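Local atomic coordinates of putative isocitrate dehydrogenase, NAD-dependent (Methylococcus capsulatus, PDB entry 6LKY), a protein that binds NAD and probably catalyses the magnesium-dependent oxidation of isocitrate with NAD+ as electron acceptor. Residues Thr114-Thr119 with Phe229-Ser234; Lys168-His173 with Asp202-Asp207. The protein carries 1 engineered substitution. All coordinates share one frame; numbering follows the deposited sequence.

How the interactions relate
Both contacts belong to the same large mixed sheet, on which strands 111-117, 222-225, 168-173 and 200-205 follow one another. Interaction 1 lies deep, about 9 Å from the centre of the chain to its own centre, and lays helix 227-240 on a strand with no hydrogen bond across it. Interaction 2, about 19 Å out, pairs the last two strands of the sheet within this chain through backbone bonds and adds polar side-chain links, with several partly exposed residues. The two meet where Leu233 CD2 packs on Val172 CG1 at 3.9 Å and Phe229 lies against His173 and Val206. Both also touch the second subunit, interaction 1 through helix 227-240 and interaction 2 through the start of helix 206-215.

Interaction 1 (Thr114-Thr119 with Phe229-Ser234); sequences TVRENT and FGDILS
Arg116 NH1 is gripped by Asn227 OD1 and by a bound citrate, probably from the crystallisation liquor, while the guanidinium that carries it lies flat over Asp231 CB. That carbon sits 3.6 Å above the guanidinium plane, over its centre; Asn118 OD1 lies on the opposite face, offset toward the rim. The two side chains run alongside each other in the same direction, and Asp231 CG, anti to its backbone N (chi1 175°), carries the carboxylate past the guanidinium instead of into its edge. Arg116 NH2 and Asp231 OD1, 4.0 Å apart, therefore form a long salt bridge of charges alone, with no N-H aimed at the oxygen. The other carboxylate oxygen, OD2, pairs with Lys174 of the second subunit. Arg116 NE is buried without a hydrogen-bond partner. Here helix 227-240, which follows strand 222-225, packs on the neighbouring parallel strand 111-117; the axes of residues 229-234 and 114-117 approach to 7.8 Å, their N-to-C directions 153° apart, so nearly antiparallel. The helix comes close because Gly230 has no side chain: Arg116 CB rests on Gly230 CA at 3.8 Å. Two residues earlier on the strand, Thr114 straddles the next helical turn, its methyl CG2 facing Gly230 O at 4.2 Å and its hydroxyl OG1 lying beside Ser234 CB. Ser234 OG is hydrogen-bonded to Arg95, on the adjacent strand 92-98.

Interaction 2 (Lys168-His173 with Asp202-Asp207); sequences KVTLVH and DDRIVD. With NAD (nicotinamide-adenine-dinucleotide), chain H.
His173 reaches over the neighbouring strand to Asp203, although its CB leaves the backbone heading away from that strand. With CG between the backbone N and the carbonyl carbon (chi1 63°), the ring swings back and lies with one face over Arg204 O and Ile205 N. CG lies 3.9 Å from Arg204 O, and CD2 is closer at 3.3 Å. On the other flank CE1 packs on Ile205 CG1 at 3.8 Å, and ND1 is hydrogen-bonded to Ala175 N. At the tip, NE2 donates to Asp203 OD1 over 2.9 Å; the oxygen lies near the ring plane and is met on the anti side of the carboxylate, 26° out of its plane.

Beneath the ring the strands are parallel and one-to-one in register, Thr170 beside Asp202 through His173 beside Ile205, as the two strands of a beta-alpha-beta crossover through helix 181-193. Backbone bonds alternate between them from Asp202 N-Val169 O to Val206 N-His173 O, the last at 2.8 Å, where Ile205 occupies the N-cap position, just before helix 206-215. On the face of Thr170 and Val172, Thr170 OG1 donates to the syn lone pair of Asp202 OD1 at 2.7 Å, and Val172 CG1 meets Val206 CB at 3.9 Å. Ile205 CD1 touches NAD O2N, a phosphate oxygen, at 3.5 Å; much of the dinucleotide's hydrogen bonding comes from the second subunit, which places this strand end in a pocket between chains.

Asp203 OD2 forms a salt bridge with Arg190, which probably helps to fix the carboxylate that His173 NE2 donates to. With ND1 facing a backbone N-H, the imidazole proton is probably kept on NE2, and the negative charge of Asp203 would polarise the ring in that sense.

Interaction 1 (Thr114-Thr119 with Phe229-Ser234)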
ATOM      1  N   THR A 114      -8.961  -4.732  -9.833  1.00 29.42           N
ATOM      2  CA  THR A 114      -9.299  -4.261  -8.493  1.00 26.16           C
ATOM      3  C   THR A 114     -10.720  -3.715  -8.481  1.00 24.99           C
ATOM      4  O   THR A 114     -11.086  -2.885  -9.319  1.00 26.99           O
ATOM      5  CB  THR A 114      -8.313  -3.190  -8.012  1.00 29.80           C
ATOM      6  OG1 THR A 114      -6.999  -3.754  -7.919  1.00 28.20           O
ATOM      7  CG2 THR A 114      -8.704  -2.686  -6.625  1.00 24.00           C
ATOM      8  N   VAL A 115     -11.524  -4.200  -7.546  1.00 22.11           N
ATOM      9  CA  VAL A 115     -12.866  -3.709  -7.291  1.00 21.16           C
ATOM     10  C   VAL A 115     -12.838  -3.024  -5.930  1.00 21.99           C
ATOM     11  O   VAL A 115     -12.813  -3.690  -4.881  1.00 25.48           O
ATOM     12  CB  VAL A 115     -13.895  -4.850  -7.354  1.00 23.71           C
ATOM     13  CG1 VAL A 115     -15.300  -4.350  -7.050  1.00 22.54           C
ATOM     14  CG2 VAL A 115     -13.849  -5.516  -8.742  1.00 25.53           C
ATOM     15  N   ARG A 116     -12.855  -1.695  -5.952  1.00 25.61           N
ATOM     16  CA  ARG A 116     -12.688  -0.861  -4.772  1.00 27.45           C
ATOM     17  C   ARG A 116     -14.029  -0.248  -4.399  1.00 25.07           C
ATOM     18  O   ARG A 116     -14.688   0.385  -5.239  1.00 23.05           O
ATOM     19  CB  ARG A 116     -11.626   0.238  -5.002  1.00 25.02           C
ATOM     20  CG  ARG A 116     -12.095   1.651  -4.619  1.00 32.87           C
ATOM     21  CD  ARG A 116     -11.041   2.565  -4.036  1.00 30.35           C
ATOM     22  NE  ARG A 116     -10.464   3.442  -5.029  1.00 28.84           N
ATOM     23  CZ  ARG A 116     -10.135   4.721  -4.858  1.00 34.03           C
ATOM     24  NH1 ARG A 116     -10.366   5.362  -3.718  1.00 30.33           N
ATOM     25  NH2 ARG A 116      -9.604   5.384  -5.875  1.00 33.73           N
ATOM     26  N   GLU A 117     -14.439  -0.471  -3.153  1.00 23.17           N
ATOM     27  CA  GLU A 117     -15.562   0.263  -2.593  1.00 20.50           C
ATOM     28  C   GLU A 117     -15.289   1.758  -2.696  1.00 24.76           C
ATOM     29  O   GLU A 117     -14.210   2.233  -2.343  1.00 25.83           O
ATOM     30  CB  GLU A 117     -15.791  -0.145  -1.133  1.00 22.08           C
ATOM     31  CG  GLU A 117     -17.204   0.152  -0.623  1.00 19.51           C
ATOM     32  CD  GLU A 117     -17.485   1.647  -0.475  1.00 28.20           C
ATOM     33  OE1 GLU A 117     -16.607   2.373   0.062  1.00 26.05           O
ATOM     34  OE2 GLU A 117     -18.575   2.100  -0.904  1.00 28.89           O
ATOM     35  N   ASN A 118     -16.275   2.500  -3.179  1.00 22.70           N
ATOM     36  CA  ASN A 118     -16.023   3.816  -3.724  1.00 23.84           C
ATOM     37  C   ASN A 118     -16.711   4.929  -2.961  1.00 26.52           C
ATOM     38  O   ASN A 118     -16.538   6.095  -3.328  1.00 32.74           O
ATOM     39  CB  ASN A 118     -16.488   3.846  -5.189  1.00 22.58           C
ATOM     40  CG  ASN A 118     -15.583   4.663  -6.093  1.00 26.22           C
ATOM     41  OD1 ASN A 118     -14.409   4.891  -5.795  1.00 23.78           O
ATOM     42  ND2 ASN A 118     -16.124   5.076  -7.238  1.00 27.84           N
ATOM     43  N   THR A 119     -17.480   4.622  -1.912  1.00 20.51           N
ATOM     44  CA  THR A 119     -18.311   5.635  -1.281  1.00 27.12           C
ATOM     45  C   THR A 119     -18.087   5.829   0.214  1.00 28.43           C
ATOM     46  O   THR A 119     -18.557   6.839   0.744  1.00 29.36           O
ATOM     47  CB  THR A 119     -19.809   5.331  -1.502  1.00 30.49           C
ATOM     48  OG1 THR A 119     -20.137   4.071  -0.908  1.00 30.18           O
ATOM     49  CG2 THR A 119     -20.157   5.307  -2.986  1.00 31.93           C
ATOM     50  N   PHE A 229      -7.630   1.090   0.706  1.00 22.98           N
ATOM     51  CA  PHE A 229      -6.818  -0.047   0.273  1.00 23.25           C
ATOM     52  C   PHE A 229      -6.918  -0.236  -1.236  1.00 24.18           C
ATOM     53  O   PHE A 229      -5.919  -0.543  -1.896  1.00 24.73           O
ATOM     54  CB  PHE A 229      -7.250  -1.332   0.987  1.00 16.56           C
ATOM     55  CG  PHE A 229      -7.016  -1.329   2.465  1.00 23.55           C
ATOM     56  CD1 PHE A 229      -6.194  -0.371   3.062  1.00 22.44           C
ATOM     57  CD2 PHE A 229      -7.634  -2.287   3.276  1.00 19.17           C
ATOM     58  CE1 PHE A 229      -5.989  -0.367   4.452  1.00 24.38           C
ATOM     59  CE2 PHE A 229      -7.436  -2.291   4.663  1.00 22.79           C
ATOM     60  CZ  PHE A 229      -6.610  -1.327   5.251  1.00 20.61           C
ATOM     61  N   GLY A 230      -8.112  -0.038  -1.804  1.00 24.91           N
ATOM     62  CA  GLY A 230      -8.257  -0.141  -3.250  1.00 24.52           C
ATOM     63  C   GLY A 230      -7.433   0.897  -3.979  1.00 26.80           C
ATOM     64  O   GLY A 230      -6.764   0.591  -4.975  1.00 23.23           O
ATOM     65  N   ASP A 231      -7.442   2.133  -3.472  1.00 24.02           N
ATOM     66  CA  ASP A 231      -6.594   3.184  -4.039  1.00 24.20           C
ATOM     67  C   ASP A 231      -5.118   2.766  -4.062  1.00 22.66           C
ATOM     68  O   ASP A 231      -4.445   2.812  -5.110  1.00 26.88           O
ATOM     69  CB  ASP A 231      -6.796   4.461  -3.217  1.00 28.60           C
ATOM     70  CG  ASP A 231      -5.885   5.586  -3.639  1.00 31.82           C
ATOM     71  OD1 ASP A 231      -5.765   5.853  -4.856  1.00 34.05           O
ATOM     72  OD2 ASP A 231      -5.286   6.200  -2.741  1.00 35.75           O
ATOM     73  N   ILE A 232      -4.615   2.296  -2.922  1.00 21.41           N
ATOM     74  CA  ILE A 232      -3.191   1.989  -2.810  1.00 21.60           C
ATOM     75  C   ILE A 232      -2.828   0.792  -3.688  1.00 26.52           C
ATOM     76  O   ILE A 232      -1.830   0.811  -4.425  1.00 25.45           O
ATOM     77  CB  ILE A 232      -2.819   1.740  -1.334  1.00 22.95           C
ATOM     78  CG1 ILE A 232      -2.930   3.027  -0.516  1.00 23.72           C
ATOM     79  CG2 ILE A 232      -1.413   1.147  -1.212  1.00 17.07           C
ATOM     80  CD1 ILE A 232      -2.810   2.789   0.993  1.00 22.43           C
ATOM     81  N   LEU A 233      -3.639  -0.266  -3.626  1.00 26.81           N
ATOM     82  CA  LEU A 233      -3.341  -1.496  -4.353  1.00 28.29           C
ATOM     83  C   LEU A 233      -3.434  -1.295  -5.857  1.00 29.94           C
ATOM     84  O   LEU A 233      -2.617  -1.841  -6.612  1.00 23.08           O
ATOM     85  CB  LEU A 233      -4.299  -2.599  -3.920  1.00 28.88           C
ATOM     86  CG  LEU A 233      -3.888  -3.577  -2.821  1.00 37.63           C
ATOM     87  CD1 LEU A 233      -2.597  -3.193  -2.122  1.00 26.35           C
ATOM     88  CD2 LEU A 233      -5.023  -3.686  -1.837  1.00 32.65           C
ATOM     89  N   SER A 234      -4.432  -0.532  -6.316  1.00 25.59           N
ATOM     90  CA  SER A 234      -4.550  -0.293  -7.746  1.00 27.01           C
ATOM     91  C   SER A 234      -3.399   0.567  -8.263  1.00 30.90           C
ATOM     92  O   SER A 234      -2.970   0.383  -9.409  1.00 25.99           O
ATOM     93  CB  SER A 234      -5.922   0.323  -8.072  1.00 28.70           C
ATOM     94  OG  SER A 234      -6.076   1.629  -7.542  1.00 31.25           O
TER

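Interaction 2 (Lys168-His173 with Asp202-Asp207)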
ATOM      1  N   LYS A 168     -11.354 -16.226  -9.509  1.00 40.87           N
ATOM      2  CA  LYS A 168     -11.073 -16.052  -8.086  1.00 35.17           C
ATOM      3  C   LYS A 168     -11.327 -14.608  -7.664  1.00 28.53           C
ATOM      4  O   LYS A 168     -10.957 -13.659  -8.371  1.00 27.38           O
ATOM      5  CB  LYS A 168      -9.631 -16.452  -7.747  1.00 36.37           C
ATOM      6  CG  LYS A 168      -9.225 -16.205  -6.283  1.00 38.84           C
ATOM      7  CD  LYS A 168      -7.894 -16.860  -5.977  1.00 31.15           C
ATOM      8  CE  LYS A 168      -6.816 -16.370  -6.938  1.00 30.38           C
ATOM      9  NZ  LYS A 168      -5.491 -16.890  -6.513  1.00 32.29           N
ATOM     10  N   VAL A 169     -11.966 -14.462  -6.501  1.00 27.81           N
ATOM     11  CA  VAL A 169     -12.088 -13.192  -5.783  1.00 32.75           C
ATOM     12  C   VAL A 169     -11.263 -13.283  -4.505  1.00 30.97           C
ATOM     13  O   VAL A 169     -11.442 -14.212  -3.706  1.00 30.78           O
ATOM     14  CB  VAL A 169     -13.554 -12.852  -5.456  1.00 26.72           C
ATOM     15  CG1 VAL A 169     -13.618 -11.665  -4.473  1.00 26.36           C
ATOM     16  CG2 VAL A 169     -14.337 -12.532  -6.729  1.00 24.99           C
ATOM     17  N   THR A 170     -10.355 -12.325  -4.320  1.00 28.03           N
ATOM     18  CA  THR A 170      -9.568 -12.164  -3.103  1.00 27.28           C
ATOM     19  C   THR A 170     -10.010 -10.901  -2.375  1.00 23.65           C
ATOM     20  O   THR A 170      -9.883  -9.799  -2.915  1.00 28.68           O
ATOM     21  CB  THR A 170      -8.081 -12.069  -3.422  1.00 22.97           C
ATOM     22  OG1 THR A 170      -7.655 -13.247  -4.109  1.00 27.00           O
ATOM     23  CG2 THR A 170      -7.290 -11.916  -2.120  1.00 27.50           C
ATOM     24  N   LEU A 171     -10.517 -11.054  -1.160  1.00 22.86           N
ATOM     25  CA  LEU A 171     -10.917  -9.913  -0.349  1.00 24.04           C
ATOM     26  C   LEU A 171      -9.728  -9.445   0.487  1.00 22.30           C
ATOM     27  O   LEU A 171      -9.139 -10.236   1.234  1.00 21.27           O
ATOM     28  CB  LEU A 171     -12.106 -10.293   0.540  1.00 19.46           C
ATOM     29  CG  LEU A 171     -12.800  -9.170   1.328  1.00 25.68           C
ATOM     30  CD1 LEU A 171     -14.267  -9.513   1.598  1.00 18.09           C
ATOM     31  CD2 LEU A 171     -12.085  -8.881   2.659  1.00 27.32           C
ATOM     32  N   VAL A 172      -9.383  -8.164   0.375  1.00 21.15           N
ATOM     33  CA  VAL A 172      -8.196  -7.617   1.038  1.00 25.00           C
ATOM     34  C   VAL A 172      -8.629  -6.740   2.206  1.00 22.76           C
ATOM     35  O   VAL A 172      -9.531  -5.910   2.065  1.00 23.00           O
ATOM     36  CB  VAL A 172      -7.302  -6.850   0.048  1.00 26.68           C
ATOM     37  CG1 VAL A 172      -6.009  -6.375   0.745  1.00 19.20           C
ATOM     38  CG2 VAL A 172      -6.967  -7.781  -1.125  1.00 19.92           C
ATOM     39  N   HIS A 173      -7.990  -6.924   3.363  1.00 16.14           N
ATOM     40  CA  HIS A 173      -8.491  -6.326   4.594  1.00 21.75           C
ATOM     41  C   HIS A 173      -7.347  -6.112   5.578  1.00 19.75           C
ATOM     42  O   HIS A 173      -6.200  -6.502   5.336  1.00 21.31           O
ATOM     43  CB  HIS A 173      -9.555  -7.228   5.218  1.00 17.33           C
ATOM     44  CG  HIS A 173      -9.016  -8.555   5.631  1.00 21.06           C
ATOM     45  ND1 HIS A 173      -8.429  -8.769   6.859  1.00 21.76           N
ATOM     46  CD2 HIS A 173      -8.909  -9.724   4.953  1.00 21.76           C
ATOM     47  CE1 HIS A 173      -8.024 -10.027   6.939  1.00 20.14           C
ATOM     48  NE2 HIS A 173      -8.298 -10.626   5.792  1.00 24.33           N
ATOM     49  N   ASP A 202     -10.817 -16.300  -1.431  1.00 30.75           N
ATOM     50  CA  ASP A 202      -9.880 -16.224  -0.315  1.00 36.01           C
ATOM     51  C   ASP A 202      -9.737 -14.774   0.162  1.00 31.90           C
ATOM     52  O   ASP A 202     -10.382 -13.856  -0.356  1.00 27.27           O
ATOM     53  CB  ASP A 202      -8.534 -16.876  -0.684  1.00 25.66           C
ATOM     54  CG  ASP A 202      -7.823 -16.192  -1.829  1.00 35.60           C
ATOM     55  OD1 ASP A 202      -8.263 -15.129  -2.314  1.00 42.52           O
ATOM     56  OD2 ASP A 202      -6.793 -16.747  -2.259  1.00 43.95           O
ATOM     57  N   ASP A 203      -8.904 -14.575   1.187  1.00 32.06           N
ATOM     58  CA  ASP A 203      -8.713 -13.262   1.788  1.00 26.08           C
ATOM     59  C   ASP A 203      -7.245 -13.061   2.155  1.00 32.55           C
ATOM     60  O   ASP A 203      -6.520 -14.016   2.439  1.00 31.41           O
ATOM     61  CB  ASP A 203      -9.631 -13.076   3.008  1.00 23.78           C
ATOM     62  CG  ASP A 203      -9.197 -13.912   4.206  1.00 41.11           C
ATOM     63  OD1 ASP A 203      -8.414 -13.400   5.036  1.00 40.02           O
ATOM     64  OD2 ASP A 203      -9.631 -15.082   4.315  1.00 40.72           O
ATOM     65  N   ARG A 204      -6.810 -11.802   2.150  1.00 22.92           N
ATOM     66  CA  ARG A 204      -5.428 -11.457   2.454  1.00 24.30           C
ATOM     67  C   ARG A 204      -5.388 -10.191   3.299  1.00 24.88           C
ATOM     68  O   ARG A 204      -6.189  -9.273   3.095  1.00 23.04           O
ATOM     69  CB  ARG A 204      -4.603 -11.226   1.179  1.00 27.33           C
ATOM     70  CG  ARG A 204      -4.324 -12.472   0.354  1.00 33.85           C
ATOM     71  CD  ARG A 204      -3.406 -13.437   1.093  1.00 33.55           C
ATOM     72  NE  ARG A 204      -3.040 -14.587   0.273  1.00 35.19           N
ATOM     73  CZ  ARG A 204      -3.702 -15.741   0.253  1.00 48.02           C
ATOM     74  NH1 ARG A 204      -4.788 -15.907   0.998  1.00 37.04           N
ATOM     75  NH2 ARG A 204      -3.280 -16.734  -0.521  1.00 51.99           N
ATOM     76  N   ILE A 205      -4.464 -10.158   4.261  1.00 25.63           N
ATOM     77  CA  ILE A 205      -4.182  -8.917   4.969  1.00 22.22           C
ATOM     78  C   ILE A 205      -3.377  -8.000   4.057  1.00 21.71           C
ATOM     79  O   ILE A 205      -2.488  -8.448   3.316  1.00 25.93           O
ATOM     80  CB  ILE A 205      -3.465  -9.196   6.300  1.00 21.60           C
ATOM     81  CG1 ILE A 205      -4.246 -10.252   7.097  1.00 23.34           C
ATOM     82  CG2 ILE A 205      -3.391  -7.917   7.139  1.00 21.40           C
ATOM     83  CD1 ILE A 205      -3.591 -10.669   8.435  1.00 21.72           C
ATOM     84  N   VAL A 206      -3.696  -6.702   4.102  1.00 22.58           N
ATOM     85  CA  VAL A 206      -3.275  -5.765   3.055  1.00 21.50           C
ATOM     86  C   VAL A 206      -1.748  -5.687   2.917  1.00 19.24           C
ATOM     87  O   VAL A 206      -1.238  -5.544   1.801  1.00 22.86           O
ATOM     88  CB  VAL A 206      -3.917  -4.379   3.292  1.00 17.83           C
ATOM     89  CG1 VAL A 206      -3.403  -3.741   4.598  1.00 15.92           C
ATOM     90  CG2 VAL A 206      -3.690  -3.461   2.099  1.00 18.91           C
ATOM     91  N   ASP A 207      -0.987  -5.794   4.020  1.00 18.95           N
ATOM     92  CA  ASP A 207       0.476  -5.654   3.896  1.00 27.39           C
ATOM     93  C   ASP A 207       1.114  -6.883   3.233  1.00 27.27           C
ATOM     94  O   ASP A 207       1.944  -6.756   2.312  1.00 29.67           O
ATOM     95  CB  ASP A 207       1.128  -5.368   5.261  1.00 25.94           C
ATOM     96  CG  ASP A 207       0.699  -6.352   6.356  1.00 34.03           C
ATOM     97  OD1 ASP A 207      -0.158  -7.217   6.082  1.00 33.60           O
ATOM     98  OD2 ASP A 207       1.213  -6.250   7.502  1.00 32.10           O
TER
HETATM   99  PA  NAD H 401       2.648 -13.638   7.246  1.00 24.93           P
HETATM  100  O1A NAD H 401       2.586 -14.646   8.362  1.00 24.14           O
HETATM  101  O2A NAD H 401       3.837 -12.695   7.372  1.00 26.63           O
HETATM  102  O5B NAD H 401       2.727 -14.489   5.899  1.00 22.63           O
HETATM  103  C5B NAD H 401       2.748 -13.827   4.628  1.00 22.10           C
HETATM  104  C4B NAD H 401       3.433 -14.742   3.615  1.00 26.29           C
HETATM  105  O4B NAD H 401       4.860 -14.726   3.843  1.00 23.14           O
HETATM  106  C3B NAD H 401       2.972 -16.188   3.805  1.00 28.06           C
HETATM  107  O3B NAD H 401       2.756 -16.823   2.547  1.00 27.77           O
HETATM  108  C2B NAD H 401       4.134 -16.825   4.551  1.00 25.66           C
HETATM  109  O2B NAD H 401       4.367 -18.211   4.305  1.00 29.77           O
HETATM  110  C1B NAD H 401       5.358 -16.044   4.101  1.00 22.00           C
HETATM  111  N9A NAD H 401       6.244 -16.141   5.270  1.00 27.08           N
HETATM  112  C8A NAD H 401       6.447 -14.906   6.032  1.00 23.01           C
HETATM  113  N7A NAD H 401       7.675 -15.193   6.823  1.00 21.88           N
HETATM  114  C5A NAD H 401       8.563 -15.688   5.751  1.00 28.15           C
HETATM  115  C6A NAD H 401       9.874 -16.407   6.065  1.00 21.22           C
HETATM  116  N6A NAD H 401      10.225 -16.374   7.485  1.00 20.01           N
HETATM  117  N1A NAD H 401       9.809 -17.728   5.410  1.00 23.82           N
HETATM  118  C2A NAD H 401       9.469 -17.502   4.001  1.00 20.96           C
HETATM  119  N3A NAD H 401       8.020 -17.302   3.830  1.00 25.10           N
HETATM  120  C4A NAD H 401       7.609 -16.627   5.065  1.00 27.11           C
HETATM  121  O3  NAD H 401       1.350 -12.717   7.207  1.00 27.42           O
HETATM  122  PN  NAD H 401      -0.173 -13.178   7.400  1.00 22.70           P
HETATM  123  O1N NAD H 401      -0.421 -14.558   6.862  1.00 25.64           O
HETATM  124  O2N NAD H 401      -0.979 -12.132   6.687  1.00 24.70           O
HETATM  125  O5D NAD H 401      -0.440 -13.121   8.990  1.00 21.88           O
HETATM  126  C5D NAD H 401      -0.249 -14.245   9.852  1.00 18.72           C
HETATM  127  C4D NAD H 401      -0.294 -13.799  11.322  1.00 24.30           C
HETATM  128  O4D NAD H 401       0.896 -13.045  11.674  1.00 26.14           O
HETATM  129  C3D NAD H 401      -1.485 -12.894  11.651  1.00 24.69           C
HETATM  130  O3D NAD H 401      -2.125 -13.352  12.845  1.00 25.68           O
HETATM  131  C2D NAD H 401      -0.859 -11.529  11.898  1.00 25.00           C
HETATM  132  O2D NAD H 401      -1.547 -10.786  12.922  1.00 22.70           O
HETATM  133  C1D NAD H 401       0.529 -11.861  12.417  1.00 22.89           C
HETATM  134  N1N NAD H 401       1.427 -10.719  12.150  1.00 25.45           N
HETATM  135  C2N NAD H 401       2.544 -10.744  13.101  1.00 18.94           C
HETATM  136  C3N NAD H 401       3.809  -9.987  12.712  1.00 26.19           C
HETATM  137  C7N NAD H 401       4.756  -9.549  13.842  1.00 26.89           C
HETATM  138  O7N NAD H 401       4.439 -10.279  15.016  1.00 24.12           O
HETATM  139  N7N NAD H 401       4.914  -8.111  14.115  1.00 29.12           N
HETATM  140  C4N NAD H 401       3.813  -9.165  11.427  1.00 23.02           C
HETATM  141  C5N NAD H 401       2.728  -9.448  10.393  1.00 22.12           C
HETATM  142  C6N NAD H 401       1.656 -10.488  10.706  1.00 22.13           C